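Local coordinates for uncharacterized protein (Bacteroides thetaiotaomicron VPI-5482, PDB 2RLD), which is of unknown function but belongs to the 23S rRNA-intervening sequence (S23) protein family, adopts the four-helix-bundle fold and binds calcium, at residues Q33-M38 / L85-Y91; L69-L73 / L111-I115; A76-E80 / S104-N108. One frame throughout, in Å; residues are numbered along the deposited sequence. Where two conformers were deposited one is given.

Contact 1 of 3, residues Q33-M38 / L85-Y91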
ATOM      1  N   GLN C  33     -13.686  18.781   0.426  1.00 17.64           N
ATOM      2  CA  GLN C  33     -14.043  18.217  -0.874  1.00 17.07           C
ATOM      3  C   GLN C  33     -14.449  16.739  -0.815  1.00 17.29           C
ATOM      4  O   GLN C  33     -14.911  16.206  -1.818  1.00 19.64           O
ATOM      5  CB  GLN C  33     -12.927  18.406  -1.903  1.00 16.83           C
ATOM      6  CG  GLN C  33     -12.416  19.812  -2.060  1.00 18.29           C
ATOM      7  CD  GLN C  33     -13.411  20.737  -2.755  1.00 25.54           C
ATOM      8  OE1 GLN C  33     -14.528  20.912  -2.291  1.00 26.99           O
ATOM      9  NE2 GLN C  33     -13.001  21.335  -3.873  1.00 23.41           N
ATOM     10  N   LYS C  34     -14.315  16.102   0.348  1.00 16.91           N
ATOM     11  CA  LYS C  34     -14.641  14.679   0.510  1.00 16.62           C
ATOM     12  C   LYS C  34     -13.934  13.803  -0.534  1.00 17.96           C
ATOM     13  O   LYS C  34     -14.519  12.861  -1.048  1.00 20.81           O
ATOM     14  CB  LYS C  34     -16.156  14.453   0.467  1.00 16.90           C
ATOM     15  CG  LYS C  34     -16.931  15.421   1.331  1.00 18.35           C
ATOM     16  CD  LYS C  34     -16.448  15.441   2.754  1.00 19.87           C
ATOM     17  CE  LYS C  34     -17.419  16.212   3.651  1.00 27.93           C
ATOM     18  NZ  LYS C  34     -16.826  16.412   4.995  1.00 24.67           N
ATOM     19  N   GLU C  35     -12.668  14.125  -0.804  1.00 15.47           N
ATOM     20  CA  GLU C  35     -11.820  13.414  -1.745  1.00 15.65           C
ATOM     21  C   GLU C  35     -10.724  12.674  -1.000  1.00 17.67           C
ATOM     22  O   GLU C  35      -9.898  13.275  -0.289  1.00 17.58           O
ATOM     23  CB  GLU C  35     -11.242  14.398  -2.768  1.00 18.35           C
ATOM     24  CG  GLU C  35     -10.772  13.747  -4.064  1.00 18.27           C
ATOM     25  CD  GLU C  35      -9.564  12.820  -3.897  1.00 20.18           C
ATOM     26  OE1 GLU C  35      -8.568  13.266  -3.276  1.00 23.30           O
ATOM     27  OE2 GLU C  35      -9.625  11.652  -4.390  1.00 20.99           O
ATOM     28  N   PHE C  36     -10.710  11.355  -1.173  1.00 18.05           N
ATOM     29  CA  PHE C  36      -9.925  10.473  -0.324  1.00 18.55           C
ATOM     30  C   PHE C  36      -8.819   9.728  -1.045  1.00 20.96           C
ATOM     31  O   PHE C  36      -7.939   9.190  -0.401  1.00 24.88           O
ATOM     32  CB  PHE C  36     -10.860   9.467   0.332  1.00 21.55           C
ATOM     33  CG  PHE C  36     -11.942  10.105   1.156  1.00 23.21           C
ATOM     34  CD1 PHE C  36     -11.619  10.769   2.316  1.00 33.34           C
ATOM     35  CD2 PHE C  36     -13.253  10.060   0.762  1.00 29.78           C
ATOM     36  CE1 PHE C  36     -12.596  11.370   3.079  1.00 32.25           C
ATOM     37  CE2 PHE C  36     -14.240  10.661   1.528  1.00 32.12           C
ATOM     38  CZ  PHE C  36     -13.897  11.319   2.685  1.00 29.98           C
ATOM     39  N   VAL C  37      -8.847   9.704  -2.368  1.00 18.90           N
ATOM     40  CA  VAL C  37      -7.924   8.862  -3.139  1.00 18.27           C
ATOM     41  C   VAL C  37      -6.712   9.681  -3.612  1.00 17.75           C
ATOM     42  O   VAL C  37      -5.571   9.390  -3.238  1.00 19.82           O
ATOM     43  CB  VAL C  37      -8.672   8.191  -4.348  1.00 20.73           C
ATOM     44  CG1 VAL C  37      -7.685   7.487  -5.299  1.00 18.49           C
ATOM     45  CG2 VAL C  37      -9.684   7.180  -3.845  1.00 21.61           C
HETATM   46  N   MSE C  38      -6.957  10.733  -4.392  1.00 17.96           N
HETATM   47  CA  MSE C  38      -5.880  11.568  -4.856  1.00 20.02           C
HETATM   48  C   MSE C  38      -5.183  12.281  -3.691  1.00 17.50           C
HETATM   49  O   MSE C  38      -3.952  12.427  -3.667  1.00 18.21           O
HETATM   50  CB  MSE C  38      -6.382  12.521  -5.950  1.00 22.11           C
HETATM   51  CG  MSE C  38      -7.022  11.776  -7.078  1.00 22.98           C
HETATM   52 SE   MSE C  38      -7.564  13.002  -8.482  0.75 30.84          SE
HETATM   53  CE  MSE C  38      -9.228  13.740  -7.602  1.00 20.24           C
ATOM     54  N   LEU C  85      -3.746  17.062 -12.023  1.00 15.55           N
ATOM     55  CA  LEU C  85      -5.006  16.305 -12.010  1.00 14.43           C
ATOM     56  C   LEU C  85      -6.091  16.983 -11.165  1.00 14.65           C
ATOM     57  O   LEU C  85      -7.247  17.086 -11.590  1.00 16.42           O
ATOM     58  CB  LEU C  85      -4.746  14.874 -11.524  1.00 15.47           C
ATOM     59  CG  LEU C  85      -5.868  13.867 -11.683  1.00 18.20           C
ATOM     60  CD1 LEU C  85      -6.530  13.903 -13.056  1.00 17.66           C
ATOM     61  CD2 LEU C  85      -5.310  12.479 -11.341  1.00 17.42           C
ATOM     62  N   LEU C  86      -5.716  17.457  -9.987  1.00 16.30           N
ATOM     63  CA  LEU C  86      -6.662  18.143  -9.116  1.00 15.28           C
ATOM     64  C   LEU C  86      -7.253  19.429  -9.720  1.00 16.27           C
ATOM     65  O   LEU C  86      -8.446  19.638  -9.630  1.00 17.14           O
ATOM     66  CB  LEU C  86      -6.039  18.418  -7.750  1.00 15.87           C
ATOM     67  CG  LEU C  86      -5.720  17.192  -6.873  1.00 15.79           C
ATOM     68  CD1 LEU C  86      -4.751  17.553  -5.743  1.00 14.57           C
ATOM     69  CD2 LEU C  86      -7.065  16.609  -6.301  1.00 18.26           C
ATOM     70  N   ILE C  87      -6.442  20.267 -10.375  1.00 16.30           N
ATOM     71  CA  ILE C  87      -7.011  21.455 -11.055  1.00 14.97           C
ATOM     72  C   ILE C  87      -7.858  21.065 -12.250  1.00 14.63           C
ATOM     73  O   ILE C  87      -8.937  21.608 -12.450  1.00 14.24           O
ATOM     74  CB  ILE C  87      -5.927  22.531 -11.419  1.00 16.64           C
ATOM     75  CG1 ILE C  87      -6.584  23.823 -11.964  1.00 20.18           C
ATOM     76  CG2 ILE C  87      -4.918  22.005 -12.422  1.00 14.17           C
ATOM     77  CD1 ILE C  87      -7.487  24.500 -10.993  1.00 26.72           C
ATOM     78  N   ARG C  88      -7.405  20.087 -13.041  1.00 15.15           N
ATOM     79  CA  ARG C  88      -8.195  19.666 -14.215  1.00 14.45           C
ATOM     80  C   ARG C  88      -9.539  19.063 -13.851  1.00 16.07           C
ATOM     81  O   ARG C  88     -10.490  19.186 -14.601  1.00 17.39           O
ATOM     82  CB  ARG C  88      -7.402  18.690 -15.081  1.00 15.06           C
ATOM     83  CG  ARG C  88      -6.207  19.347 -15.772  1.00 15.55           C
ATOM     84  CD  ARG C  88      -6.638  20.142 -16.989  1.00 20.23           C
ATOM     85  NE  ARG C  88      -7.486  19.363 -17.897  1.00 23.64           N
ATOM     86  CZ  ARG C  88      -7.032  18.487 -18.781  1.00 25.94           C
ATOM     87  NH1 ARG C  88      -5.736  18.225 -18.876  1.00 23.80           N
ATOM     88  NH2 ARG C  88      -7.881  17.847 -19.551  1.00 26.21           N
ATOM     89  N   THR C  89      -9.637  18.453 -12.678  1.00 14.47           N
ATOM     90  CA  THR C  89     -10.910  17.890 -12.222  1.00 14.80           C
ATOM     91  C   THR C  89     -11.646  18.772 -11.184  1.00 15.68           C
ATOM     92  O   THR C  89     -12.604  18.321 -10.582  1.00 16.92           O
ATOM     93  CB  THR C  89     -10.695  16.481 -11.658  1.00 15.41           C
ATOM     94  OG1 THR C  89      -9.716  16.515 -10.608  1.00 15.83           O
ATOM     95  CG2 THR C  89     -10.226  15.537 -12.765  1.00 16.01           C
ATOM     96  N   GLU C  90     -11.213  20.018 -11.016  1.00 15.62           N
ATOM     97  CA  GLU C  90     -11.934  21.038 -10.260  1.00 17.62           C
ATOM     98  C   GLU C  90     -12.001  20.780  -8.748  1.00 15.94           C
ATOM     99  O   GLU C  90     -12.859  21.343  -8.049  1.00 18.32           O
ATOM    100  CB  GLU C  90     -13.314  21.292 -10.868  1.00 16.41           C
ATOM    101  CG  GLU C  90     -13.228  21.716 -12.369  1.00 20.10           C
ATOM    102  CD  GLU C  90     -14.579  21.849 -13.054  1.00 23.51           C
ATOM    103  OE1 GLU C  90     -15.605  21.951 -12.361  1.00 31.46           O
ATOM    104  OE2 GLU C  90     -14.596  21.855 -14.290  1.00 33.90           O
ATOM    105  N   TYR C  91     -11.071  19.970  -8.252  1.00 16.54           N
ATOM    106  CA  TYR C  91     -10.910  19.788  -6.803  1.00 16.23           C
ATOM    107  C   TYR C  91     -10.207  20.951  -6.119  1.00 17.73           C
ATOM    108  O   TYR C  91     -10.403  21.173  -4.934  1.00 19.40           O
ATOM    109  CB  TYR C  91     -10.230  18.454  -6.477  1.00 17.84           C
ATOM    110  CG  TYR C  91     -11.218  17.328  -6.564  1.00 17.69           C
ATOM    111  CD1 TYR C  91     -12.056  17.030  -5.485  1.00 19.77           C
ATOM    112  CD2 TYR C  91     -11.341  16.578  -7.720  1.00 20.99           C
ATOM    113  CE1 TYR C  91     -13.012  16.001  -5.574  1.00 22.42           C
ATOM    114  CE2 TYR C  91     -12.304  15.557  -7.835  1.00 19.45           C
ATOM    115  CZ  TYR C  91     -13.120  15.267  -6.750  1.00 24.91           C
ATOM    116  OH  TYR C  91     -14.026  14.225  -6.852  1.00 28.33           O
TER
HETATM  117  O   HOH W   1     -14.683  12.871  -4.458  1.00 43.22           O
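At one end of the four-helix bundle, the connection between helices 7-32 and 38-57 meets the C-terminal end of helix 62-88, and each side carries its own helix-end motif. On the 85-91 side a Schellman motif closes the helix: Tyr91 N bonds to Leu86 O at 3.0 Å and Glu90 N to Ile87 O at 3.1 Å, with Glu90 as the C-prime residue at positive phi. Thr89 OG1 adds a bond to Leu85 O at 2.7 Å. On the 33-38 side Glu35 caps the start of helix 38-57, its OE2 accepting from Val37 N at 2.9 Å and from Met38 N at 2.8 Å. Tyr91, the residue after C-prime, brings the two ends together. Glu35 CG lies over one face of its ring, 3.9 Å from the centroid, in a CH-pi contact that leaves the carboxylate for capping, while Gln33 CB sits at the ring edge. Gln33, long enough to span the gap, donates from NE2 to Tyr91 O at 2.8 Å. Deeper in, Met38, present as selenomethionine, is flexible enough to fill the space between Leu85 and Tyr91: SE is 3.7 Å from Leu85 CD2, and CE is 3.8 Å from Leu86 CD2 and 3.5 Å from Tyr91 CD2. The second subunit covers the helix end, where Arg88 forms a salt bridge to its Glu17. Glu35 thus satisfies amides at the start of helix 38-57 and Gln33 a loop carbonyl, while carbon packing fills the space between.

Contact 2 of 3, residues L69-L73 / L111-I115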
ATOM      1  N   LEU C  69      18.686  12.994  -3.457  1.00 19.48           N
ATOM      2  CA  LEU C  69      18.091  14.192  -4.040  1.00 19.19           C
ATOM      3  C   LEU C  69      17.286  13.852  -5.293  1.00 18.53           C
ATOM      4  O   LEU C  69      16.258  14.481  -5.579  1.00 20.22           O
ATOM      5  CB  LEU C  69      19.149  15.236  -4.355  1.00 17.83           C
ATOM      6  CG  LEU C  69      19.859  15.916  -3.176  1.00 16.83           C
ATOM      7  CD1 LEU C  69      20.669  17.098  -3.689  1.00 19.59           C
ATOM      8  CD2 LEU C  69      18.858  16.355  -2.111  1.00 18.75           C
ATOM      9  N   ASN C  70      17.746  12.861  -6.048  1.00 19.18           N
ATOM     10  CA  ASN C  70      17.012  12.421  -7.228  1.00 18.08           C
ATOM     11  C   ASN C  70      15.680  11.798  -6.862  1.00 17.94           C
ATOM     12  O   ASN C  70      14.694  11.984  -7.586  1.00 17.45           O
ATOM     13  CB  ASN C  70      17.832  11.419  -8.029  1.00 19.87           C
ATOM     14  CG  ASN C  70      17.201  11.100  -9.393  1.00 27.17           C
ATOM     15  OD1 ASN C  70      16.739   9.981  -9.621  1.00 35.48           O
ATOM     16  ND2 ASN C  70      17.194  12.085 -10.304  1.00 31.41           N
ATOM     17  N   ILE C  71      15.637  11.067  -5.743  1.00 18.07           N
ATOM     18  CA  ILE C  71      14.348  10.567  -5.229  1.00 19.76           C
ATOM     19  C   ILE C  71      13.442  11.731  -4.778  1.00 18.72           C
ATOM     20  O   ILE C  71      12.237  11.723  -5.061  1.00 18.94           O
ATOM     21  CB  ILE C  71      14.511   9.578  -4.061  1.00 19.75           C
ATOM     22  CG1 ILE C  71      15.356   8.367  -4.472  1.00 24.21           C
ATOM     23  CG2 ILE C  71      13.126   9.077  -3.568  1.00 19.86           C
ATOM     24  CD1 ILE C  71      15.747   7.486  -3.277  1.00 23.97           C
ATOM     25  N   ALA C  72      14.014  12.759  -4.146  1.00 18.05           N
ATOM     26  CA  ALA C  72      13.241  13.985  -3.813  1.00 16.85           C
ATOM     27  C   ALA C  72      12.642  14.624  -5.072  1.00 16.45           C
ATOM     28  O   ALA C  72      11.474  15.021  -5.103  1.00 18.57           O
ATOM     29  CB  ALA C  72      14.133  15.005  -3.084  1.00 14.30           C
ATOM     30  N   LEU C  73      13.455  14.691  -6.130  1.00 16.95           N
ATOM     31  CA  LEU C  73      12.985  15.240  -7.395  1.00 16.62           C
ATOM     32  C   LEU C  73      11.829  14.415  -8.000  1.00 17.09           C
ATOM     33  O   LEU C  73      10.888  14.959  -8.592  1.00 15.16           O
ATOM     34  CB  LEU C  73      14.145  15.299  -8.380  1.00 18.58           C
ATOM     35  CG  LEU C  73      13.833  15.884  -9.746  1.00 18.39           C
ATOM     36  CD1 LEU C  73      13.170  17.259  -9.608  1.00 17.65           C
ATOM     37  CD2 LEU C  73      15.122  15.940 -10.560  1.00 18.63           C
ATOM     38  N   LEU C 111      16.693  21.455  -6.673  1.00 19.82           N
ATOM     39  CA  LEU C 111      17.199  20.075  -6.688  1.00 20.42           C
ATOM     40  C   LEU C 111      18.001  19.783  -7.951  1.00 19.80           C
ATOM     41  O   LEU C 111      19.077  19.179  -7.900  1.00 22.32           O
ATOM     42  CB  LEU C 111      16.069  19.067  -6.549  1.00 18.12           C
ATOM     43  CG  LEU C 111      15.338  19.073  -5.208  1.00 17.60           C
ATOM     44  CD1 LEU C 111      14.056  18.259  -5.351  1.00 20.47           C
ATOM     45  CD2 LEU C 111      16.225  18.511  -4.105  1.00 17.92           C
ATOM     46  N   ILE C 112      17.508  20.255  -9.086  1.00 21.92           N
ATOM     47  CA  ILE C 112      18.208  20.023 -10.344  1.00 21.38           C
ATOM     48  C   ILE C 112      19.573  20.716 -10.353  1.00 23.70           C
ATOM     49  O   ILE C 112      20.581  20.137 -10.811  1.00 24.04           O
ATOM     50  CB  ILE C 112      17.357  20.455 -11.554  1.00 21.16           C
ATOM     51  CG1 ILE C 112      16.173  19.499 -11.702  1.00 22.95           C
ATOM     52  CG2 ILE C 112      18.223  20.468 -12.843  1.00 21.38           C
ATOM     53  CD1 ILE C 112      15.021  20.054 -12.493  1.00 23.81           C
ATOM     54  N   SER C 113      19.622  21.938  -9.824  1.00 24.58           N
ATOM     55  CA  SER C 113      20.869  22.693  -9.753  0.50 25.92           C
ATOM     56  C   SER C 113      21.911  21.930  -8.943  1.00 25.29           C
ATOM     57  O   SER C 113      23.018  21.678  -9.404  1.00 23.38           O
ATOM     58  CB  SER C 113      20.629  24.068  -9.120  0.50 27.19           C
ATOM     59  OG  SER C 113      21.793  24.870  -9.197  0.50 27.48           O
ATOM     60  N   ILE C 114      21.543  21.556  -7.729  1.00 22.92           N
ATOM     61  CA  ILE C 114      22.432  20.787  -6.876  1.00 23.36           C
ATOM     62  C   ILE C 114      22.899  19.528  -7.634  1.00 24.33           C
ATOM     63  O   ILE C 114      24.107  19.291  -7.812  1.00 24.15           O
ATOM     64  CB  ILE C 114      21.725  20.397  -5.567  1.00 21.81           C
ATOM     65  CG1 ILE C 114      21.455  21.640  -4.711  1.00 22.61           C
ATOM     66  CG2 ILE C 114      22.555  19.388  -4.786  1.00 21.42           C
ATOM     67  CD1 ILE C 114      20.351  21.460  -3.709  1.00 23.14           C
ATOM     68  N   ILE C 115      21.934  18.754  -8.122  1.00 23.34           N
ATOM     69  CA  ILE C 115      22.222  17.484  -8.787  1.00 24.57           C
ATOM     70  C   ILE C 115      23.161  17.673  -9.973  1.00 27.84           C
ATOM     71  O   ILE C 115      24.104  16.895 -10.157  1.00 28.86           O
ATOM     72  CB  ILE C 115      20.935  16.781  -9.245  1.00 24.96           C
ATOM     73  CG1 ILE C 115      20.140  16.316  -8.015  1.00 23.79           C
ATOM     74  CG2 ILE C 115      21.274  15.579 -10.158  1.00 23.89           C
ATOM     75  CD1 ILE C 115      18.658  16.104  -8.260  1.00 22.53           C
TER
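This is apolar packing between two antiparallel helices of the four-helix bundle, 62-88 and 94-116, toward the end of the bundle that carries the calcium site. The axes of the two short segments run at 154° and approach to 9.9 Å, a spacing that suits leucine and isoleucine side chains meeting in the middle. Leu111 points across: its CD2 lies 3.9 Å from Leu69 CD2, and its CD1 is 4.0 Å from Ala72 CB and 3.7 Å from Leu73 N. The small Ala72 leaves room for that methyl to come down on the backbone. One turn on, Ile115 CG1 packs at 3.9 Å against Leu69 CB, and Ile115 CD1 at 4.2 Å against Leu73 CD2. The outer margin is closed by Ile112, whose CG1 is 3.9 Å from Leu73 CD2. Ile114 also touches Val11 and Lys7 of helix 7-32; at the nearest atoms its side chain is about 4 Å from that of Asp8, which binds calcium with Asp5 and Asn9, yet about 8 Å from the ion itself. No hydrogen bond joins the segments, so the association here rests on shape fit and the burial of hydrocarbon surface.

Contact 3 of 3, residues A76-E80 / S104-N108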
ATOM      1  N   ALA C  76       8.762  15.310  -6.088  1.00 17.30           N
ATOM      2  CA  ALA C  76       8.305  16.631  -6.558  1.00 16.29           C
ATOM      3  C   ALA C  76       7.529  16.506  -7.874  1.00 14.93           C
ATOM      4  O   ALA C  76       6.453  17.103  -8.032  1.00 15.55           O
ATOM      5  CB  ALA C  76       9.495  17.571  -6.723  1.00 15.35           C
ATOM      6  N   ASN C  77       8.048  15.702  -8.793  1.00 17.41           N
ATOM      7  CA  ASN C  77       7.374  15.507 -10.058  0.50 14.51           C
ATOM      8  C   ASN C  77       6.067  14.770  -9.923  1.00 15.66           C
ATOM      9  O   ASN C  77       5.075  15.162 -10.555  1.00 17.61           O
ATOM     10  CB  ASN C  77       8.280  14.828 -11.059  0.50 15.13           C
ATOM     11  CG  ASN C  77       9.137  15.815 -11.771  0.50 13.17           C
ATOM     12  OD1 ASN C  77       8.673  16.468 -12.710  0.50 16.26           O
ATOM     13  ND2 ASN C  77      10.376  15.973 -11.321  0.50 17.28           N
ATOM     14  N   GLU C  78       6.023  13.753  -9.066  1.00 15.56           N
ATOM     15  CA  GLU C  78       4.736  13.065  -8.843  1.00 13.58           C
ATOM     16  C   GLU C  78       3.705  14.018  -8.234  1.00 16.22           C
ATOM     17  O   GLU C  78       2.528  14.023  -8.624  1.00 16.65           O
ATOM     18  CB  GLU C  78       4.915  11.836  -7.957  1.00 14.90           C
ATOM     19  CG  GLU C  78       3.629  11.025  -7.920  1.00 15.14           C
ATOM     20  CD  GLU C  78       3.629   9.874  -6.953  1.00 21.00           C
ATOM     21  OE1 GLU C  78       4.721   9.355  -6.627  1.00 25.51           O
ATOM     22  OE2 GLU C  78       2.514   9.491  -6.529  1.00 17.47           O
ATOM     23  N   THR C  79       4.156  14.837  -7.303  1.00 15.41           N
ATOM     24  CA  THR C  79       3.281  15.808  -6.634  1.00 15.08           C
ATOM     25  C   THR C  79       2.693  16.756  -7.690  1.00 15.60           C
ATOM     26  O   THR C  79       1.517  17.085  -7.646  1.00 15.68           O
ATOM     27  CB  THR C  79       4.064  16.605  -5.553  1.00 17.74           C
ATOM     28  OG1 THR C  79       4.573  15.706  -4.550  1.00 15.73           O
ATOM     29  CG2 THR C  79       3.179  17.662  -4.886  1.00 17.87           C
ATOM     30  N   GLU C  80       3.531  17.195  -8.619  1.00 15.86           N
ATOM     31  CA  GLU C  80       3.096  18.088  -9.717  1.00 13.46           C
ATOM     32  C   GLU C  80       2.036  17.414 -10.597  1.00 15.41           C
ATOM     33  O   GLU C  80       1.095  18.050 -11.054  1.00 16.06           O
ATOM     34  CB  GLU C  80       4.335  18.584 -10.474  1.00 17.76           C
ATOM     35  CG  GLU C  80       5.067  19.642  -9.610  1.00 20.85           C
ATOM     36  CD  GLU C  80       6.586  19.620  -9.689  1.00 26.56           C
ATOM     37  OE1 GLU C  80       7.135  19.007 -10.629  1.00 22.78           O
ATOM     38  OE2 GLU C  80       7.222  20.213  -8.780  1.00 25.68           O
ATOM     39  N   SER C 104       6.196  24.047  -5.541  1.00 17.93           N
ATOM     40  CA  SER C 104       6.708  22.733  -5.962  1.00 17.89           C
ATOM     41  C   SER C 104       7.802  22.890  -6.991  1.00 20.50           C
ATOM     42  O   SER C 104       8.892  22.318  -6.870  1.00 22.50           O
ATOM     43  CB  SER C 104       5.581  21.846  -6.500  1.00 22.08           C
ATOM     44  OG  SER C 104       5.898  20.466  -6.318  1.00 24.98           O
ATOM     45  N   THR C 105       7.542  23.721  -7.991  1.00 20.96           N
ATOM     46  CA  THR C 105       8.459  23.818  -9.109  1.00 20.74           C
ATOM     47  C   THR C 105       9.735  24.578  -8.706  1.00 20.21           C
ATOM     48  O   THR C 105      10.825  24.335  -9.251  1.00 19.55           O
ATOM     49  CB  THR C 105       7.758  24.418 -10.346  1.00 22.25           C
ATOM     50  OG1 THR C 105       7.190  25.677 -10.009  1.00 26.42           O
ATOM     51  CG2 THR C 105       6.639  23.499 -10.821  1.00 22.12           C
ATOM     52  N   GLU C 106       9.615  25.479  -7.732  1.00 21.52           N
ATOM     53  CA  GLU C 106      10.796  26.109  -7.132  1.00 21.74           C
ATOM     54  C   GLU C 106      11.724  25.048  -6.550  1.00 19.79           C
ATOM     55  O   GLU C 106      12.930  25.160  -6.661  1.00 22.00           O
ATOM     56  CB  GLU C 106      10.377  27.108  -6.047  1.00 22.07           C
ATOM     57  CG  GLU C 106      11.518  27.741  -5.286  1.00 25.32           C
ATOM     58  CD  GLU C 106      11.041  28.725  -4.215  1.00 28.43           C
ATOM     59  OE1 GLU C 106       9.943  28.520  -3.636  1.00 26.80           O
ATOM     60  OE2 GLU C 106      11.766  29.714  -3.962  1.00 34.02           O
ATOM     61  N   ILE C 107      11.155  24.025  -5.901  1.00 19.89           N
ATOM     62  CA  ILE C 107      11.946  22.933  -5.334  1.00 19.64           C
ATOM     63  C   ILE C 107      12.597  22.089  -6.430  1.00 19.76           C
ATOM     64  O   ILE C 107      13.778  21.715  -6.308  1.00 17.44           O
ATOM     65  CB  ILE C 107      11.091  22.063  -4.343  1.00 18.63           C
ATOM     66  CG1 ILE C 107      10.783  22.867  -3.077  1.00 20.64           C
ATOM     67  CG2 ILE C 107      11.768  20.725  -4.010  1.00 20.84           C
ATOM     68  CD1 ILE C 107       9.731  22.238  -2.200  1.00 19.98           C
ATOM     69  N   ASN C 108      11.853  21.806  -7.502  1.00 19.60           N
ATOM     70  CA  ASN C 108      12.430  21.136  -8.672  1.00 20.10           C
ATOM     71  C   ASN C 108      13.729  21.802  -9.134  1.00 20.43           C
ATOM     72  O   ASN C 108      14.747  21.149  -9.377  1.00 20.34           O
ATOM     73  CB  ASN C 108      11.471  21.182  -9.854  1.00 19.61           C
ATOM     74  CG  ASN C 108      10.345  20.194  -9.743  1.00 22.88           C
ATOM     75  OD1 ASN C 108       9.832  19.944  -8.665  1.00 26.97           O
ATOM     76  ND2 ASN C 108       9.944  19.626 -10.884  1.00 29.35           N
TER
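In a polar layer of the four-helix bundle's antiparallel 62-88/94-116 hairpin, Glu80 of helix 62-88 reaches across with an unusual side chain: chi1 is m, but chi2, at 144°, falls between the standard wells. This bend brings OE2 to Ser104 OG, which donates a hydrogen bond of 2.8 Å. Ser104 takes the t rotamer, setting its hydroxyl toward the carboxylate, and its small size allows a close approach, with the CA atoms of Ala76 and Ser104 6.3 Å apart. A buried carboxylate needs donors; Ser104 OG supplies one, whereas Ser104 O, 3.3 Å from OE2, cannot, being an acceptor. Asn108, in the m rotamer one turn further on, lays its amide group beside the same carboxylate and against the CB of Ala76, a residue short enough to leave it space. Three other polar residues find partners outside the contact. Thr79, also m at chi1, bonds through OG1 to Glu75 O and to Ser45 OG of helix 38-57, and leaves CG2 4.2 Å from Ser104 OG. Thr105 is p, with OG1 bonded to Asn101 O and Asn102 O, so that its methyl CG2 faces Glu80 OE2 at 3.9 Å. Asn77 starts out away from the partner helix, but its end swings back, with ND2 bonded to Leu73 O. The short segments' axes lie 153° apart in direction and 9.7 Å at closest approach. In the bundle interior Phe18 of helix 7-32 touches Thr79 and Ser104, and Ile49 of helix 38-57 packs on Ala76; Arg54 of the second subunit lies against Asn77 and Glu80.

Helix 62-88 runs through all three contacts. Along the chain its segments come in the order 69-73, 76-80 and, overrunning its end, 85-91, and the partners of the first two return in reverse, 104-108 before 111-115, as an antiparallel helical hairpin requires; contact 3 lies closer to the turn than contact 2. Their centres are 10 Å apart and they touch, Leu73 CD1 lying 4.1 Å from Asn108 CA, so an apolar layer passes into a polar one. Contact 1 instead brings in the earlier 33-38 connection. Its centre is 27 Å from contact 2, on the opposite side of the chain's centre, and 18 Å from contact 3. All three reach the second subunit, tying bundle packing to assembly.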